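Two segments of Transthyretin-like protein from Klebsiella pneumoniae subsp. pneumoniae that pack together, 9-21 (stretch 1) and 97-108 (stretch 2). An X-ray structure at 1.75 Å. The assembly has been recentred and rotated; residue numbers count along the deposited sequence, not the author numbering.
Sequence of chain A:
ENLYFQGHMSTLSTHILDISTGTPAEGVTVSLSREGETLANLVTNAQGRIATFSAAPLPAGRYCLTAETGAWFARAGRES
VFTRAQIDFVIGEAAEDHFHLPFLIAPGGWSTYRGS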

# COMPACT_ATOMS: atom_id res chain seq x y z
N MET A 9 -15.52 24.02 4.88
CA MET A 9 -16.41 23.14 4.11
C MET A 9 -15.62 22.39 3.04
O MET A 9 -14.86 22.98 2.27
CB MET A 9 -17.55 23.95 3.48
N SER A 10 -15.82 21.07 3.00
CA SER A 10 -15.04 20.20 2.13
C SER A 10 -15.88 19.08 1.52
O SER A 10 -16.53 18.32 2.25
CB SER A 10 -13.88 19.60 2.91
N THR A 11 -15.84 18.97 0.20
CA THR A 11 -16.48 17.88 -0.53
C THR A 11 -15.67 16.59 -0.38
O THR A 11 -14.48 16.62 -0.06
CB THR A 11 -16.64 18.21 -2.02
OG1 THR A 11 -15.42 18.75 -2.53
CG2 THR A 11 -17.77 19.21 -2.25
N LEU A 12 -16.32 15.45 -0.60
CA LEU A 12 -15.68 14.16 -0.44
C LEU A 12 -15.91 13.27 -1.66
O LEU A 12 -17.04 13.12 -2.13
CB LEU A 12 -16.19 13.46 0.82
CG LEU A 12 -15.69 12.04 1.12
CD1 LEU A 12 -14.19 12.03 1.43
CD2 LEU A 12 -16.48 11.45 2.28
N SER A 13 -14.83 12.67 -2.15
CA SER A 13 -14.92 11.71 -3.24
C SER A 13 -14.09 10.47 -2.95
O SER A 13 -13.19 10.49 -2.09
CB SER A 13 -14.48 12.34 -4.55
OG SER A 13 -13.12 12.75 -4.50
N THR A 14 -14.39 9.39 -3.66
CA THR A 14 -13.54 8.21 -3.61
C THR A 14 -13.37 7.56 -4.98
O THR A 14 -14.06 7.90 -5.95
CB THR A 14 -14.02 7.17 -2.54
OG1 THR A 14 -12.96 6.23 -2.28
CG2 THR A 14 -15.25 6.42 -3.01
N HIS A 15 -12.41 6.64 -5.02
CA HIS A 15 -12.06 5.89 -6.21
C HIS A 15 -11.59 4.55 -5.66
O HIS A 15 -10.77 4.52 -4.75
CB HIS A 15 -10.95 6.63 -6.95
CG HIS A 15 -10.49 5.96 -8.21
ND1 HIS A 15 -9.22 6.14 -8.72
CD2 HIS A 15 -11.12 5.12 -9.07
CE1 HIS A 15 -9.09 5.45 -9.84
NE2 HIS A 15 -10.24 4.82 -10.07
N ILE A 16 -12.13 3.46 -6.18
CA ILE A 16 -11.74 2.14 -5.71
C ILE A 16 -11.14 1.35 -6.86
O ILE A 16 -11.75 1.17 -7.90
CB ILE A 16 -12.92 1.36 -5.06
CG1 ILE A 16 -13.57 2.21 -3.95
CG2 ILE A 16 -12.43 0.02 -4.51
CD1 ILE A 16 -14.55 1.45 -3.05
N LEU A 17 -9.90 0.91 -6.66
CA LEU A 17 -9.21 0.09 -7.64
C LEU A 17 -8.95 -1.29 -7.07
O LEU A 17 -8.49 -1.43 -5.94
CB LEU A 17 -7.88 0.75 -8.00
CG LEU A 17 -8.02 2.04 -8.81
CD1 LEU A 17 -6.88 2.97 -8.49
CD2 LEU A 17 -8.10 1.75 -10.31
N ASP A 18 -9.24 -2.32 -7.86
CA ASP A 18 -8.90 -3.68 -7.48
C ASP A 18 -7.50 -3.96 -8.00
O ASP A 18 -7.31 -4.24 -9.19
CB ASP A 18 -9.91 -4.70 -8.03
CG ASP A 18 -9.58 -6.14 -7.63
OD1 ASP A 18 -8.59 -6.38 -6.91
OD2 ASP A 18 -10.33 -7.05 -8.05
N ILE A 19 -6.51 -3.89 -7.11
CA ILE A 19 -5.13 -4.05 -7.53
C ILE A 19 -4.76 -5.51 -7.79
O ILE A 19 -3.69 -5.79 -8.32
CB ILE A 19 -4.12 -3.36 -6.57
CG1 ILE A 19 -3.99 -4.15 -5.26
CG2 ILE A 19 -4.52 -1.89 -6.34
CD1 ILE A 19 -2.83 -3.67 -4.37
N SER A 20 -5.65 -6.43 -7.43
CA SER A 20 -5.44 -7.84 -7.76
C SER A 20 -5.58 -8.06 -9.27
O SER A 20 -4.98 -8.98 -9.83
CB SER A 20 -6.39 -8.74 -6.96
OG SER A 20 -7.71 -8.67 -7.45
N THR A 21 -6.35 -7.20 -9.93
CA THR A 21 -6.56 -7.28 -11.38
C THR A 21 -6.09 -6.05 -12.15
O THR A 21 -5.97 -6.08 -13.38
CB THR A 21 -8.05 -7.53 -11.72
OG1 THR A 21 -8.83 -6.42 -11.28
CG2 THR A 21 -8.55 -8.82 -11.07
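Stretch 2, residues 97-108: DHFHLPFLIAPG

Stretch 2 lies alongside stretch 1 as a neighbouring parallel β-strand, extended through residues 99-100 and again through 103-106; the latter segment runs in the same direction as strand 12-18, their axes crossing at -25° and approaching to 4.8 Å. In register, Leu12 pairs with Phe99, Ser13 with His100, Ile16 with Phe103, Leu17 with Leu104 and Asp18 with Ile105, and the contact buries 991 Å² in all.

Ile105 covers the most surface. Its N donates to Leu17 O (2.8 Å) and its O accepts from Ile19 N (2.8 Å), so its backbone bridges the residues flanking Asp18, while its side chain, chi1 p and chi2 t, brings CD1 to 3.8 Å from Ile16 CG2. Phe103 repeats the pattern two residues earlier: its N bonds to His15 O at 2.9 Å and its O receives Leu17 N at 3.0 Å, with ring atom CD2 3.9 Å from Ile16 CG1 on the same face of the sheet as Ile105.

Towards the start of the pairing, Ser13 is the polar centre. Its OG hydrogen-bonds both His98 NE2 (2.6 Å) and His100 ND1 (2.8 Å), meeting each imidazole at its edge, while Ser13 N reaches Phe99 O (2.9 Å) and Ser13 O accepts from Leu101 N (3.0 Å).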

# COMPACT_ATOMS: atom_id res chain seq x y z
N ASP A 97 -9.16 21.74 1.16
CA ASP A 97 -10.44 21.86 0.47
C ASP A 97 -11.08 20.49 0.25
O ASP A 97 -11.81 19.99 1.12
CB ASP A 97 -10.28 22.60 -0.86
N HIS A 98 -10.80 19.88 -0.89
CA HIS A 98 -11.42 18.61 -1.27
C HIS A 98 -10.74 17.42 -0.61
O HIS A 98 -9.51 17.38 -0.51
CB HIS A 98 -11.41 18.45 -2.79
CG HIS A 98 -12.15 17.24 -3.28
ND1 HIS A 98 -13.51 17.11 -3.19
CD2 HIS A 98 -11.70 16.09 -3.85
CE1 HIS A 98 -13.88 15.94 -3.68
NE2 HIS A 98 -12.80 15.31 -4.09
N PHE A 99 -11.54 16.46 -0.15
CA PHE A 99 -11.02 15.20 0.36
C PHE A 99 -11.26 14.13 -0.68
O PHE A 99 -12.41 13.80 -0.99
CB PHE A 99 -11.69 14.81 1.68
CG PHE A 99 -11.22 15.58 2.87
CD1 PHE A 99 -11.63 16.89 3.08
CD2 PHE A 99 -10.37 14.99 3.81
CE1 PHE A 99 -11.20 17.61 4.19
CE2 PHE A 99 -9.94 15.70 4.93
CZ PHE A 99 -10.35 17.01 5.12
N HIS A 100 -10.18 13.61 -1.25
CA HIS A 100 -10.26 12.45 -2.12
C HIS A 100 -9.58 11.31 -1.40
O HIS A 100 -8.38 11.37 -1.14
CB HIS A 100 -9.59 12.74 -3.47
CG HIS A 100 -9.69 11.61 -4.45
ND1 HIS A 100 -10.90 11.11 -4.88
CD2 HIS A 100 -8.74 10.90 -5.08
CE1 HIS A 100 -10.69 10.13 -5.73
NE2 HIS A 100 -9.38 9.98 -5.88
N LEU A 101 -10.35 10.29 -1.04
CA LEU A 101 -9.84 9.19 -0.22
C LEU A 101 -10.06 7.85 -0.91
O LEU A 101 -11.10 7.21 -0.69
CB LEU A 101 -10.49 9.22 1.17
CG LEU A 101 -10.35 10.49 2.02
CD1 LEU A 101 -11.19 10.38 3.29
CD2 LEU A 101 -8.90 10.78 2.38
N PRO A 102 -9.10 7.42 -1.75
CA PRO A 102 -9.25 6.17 -2.49
C PRO A 102 -9.09 4.93 -1.63
O PRO A 102 -8.53 4.99 -0.53
CB PRO A 102 -8.12 6.23 -3.54
CG PRO A 102 -7.71 7.69 -3.58
CD PRO A 102 -7.90 8.16 -2.18
N PHE A 103 -9.60 3.81 -2.15
CA PHE A 103 -9.39 2.48 -1.60
C PHE A 103 -8.65 1.66 -2.65
O PHE A 103 -9.16 1.47 -3.76
CB PHE A 103 -10.73 1.77 -1.36
CG PHE A 103 -11.57 2.36 -0.25
CD1 PHE A 103 -11.58 1.78 1.02
CD2 PHE A 103 -12.40 3.45 -0.49
CE1 PHE A 103 -12.37 2.30 2.04
CE2 PHE A 103 -13.20 3.99 0.53
CZ PHE A 103 -13.19 3.40 1.80
N LEU A 104 -7.47 1.16 -2.32
CA LEU A 104 -6.77 0.22 -3.20
C LEU A 104 -6.97 -1.15 -2.59
O LEU A 104 -6.45 -1.43 -1.52
CB LEU A 104 -5.27 0.56 -3.29
CG LEU A 104 -4.88 1.99 -3.64
CD1 LEU A 104 -3.37 2.09 -3.82
CD2 LEU A 104 -5.60 2.47 -4.89
N ILE A 105 -7.74 -2.00 -3.27
CA ILE A 105 -8.21 -3.24 -2.64
C ILE A 105 -7.74 -4.51 -3.33
O ILE A 105 -7.44 -4.51 -4.53
CB ILE A 105 -9.76 -3.24 -2.46
CG1 ILE A 105 -10.48 -3.45 -3.81
CG2 ILE A 105 -10.22 -1.95 -1.79
CD1 ILE A 105 -12.00 -3.64 -3.69
N ALA A 106 -7.69 -5.59 -2.56
CA ALA A 106 -7.36 -6.93 -3.03
C ALA A 106 -7.89 -7.92 -2.01
O ALA A 106 -8.11 -7.55 -0.84
CB ALA A 106 -5.84 -7.08 -3.20
N PRO A 107 -8.11 -9.19 -2.41
CA PRO A 107 -8.58 -10.13 -1.40
C PRO A 107 -7.65 -10.24 -0.19
O PRO A 107 -8.12 -10.49 0.92
CB PRO A 107 -8.67 -11.45 -2.17
CG PRO A 107 -9.05 -11.00 -3.55
CD PRO A 107 -8.21 -9.76 -3.77
N GLY A 108 -6.34 -10.04 -0.39
CA GLY A 108 -5.38 -10.22 0.69
C GLY A 108 -4.85 -8.96 1.34
O GLY A 108 -3.88 -9.02 2.09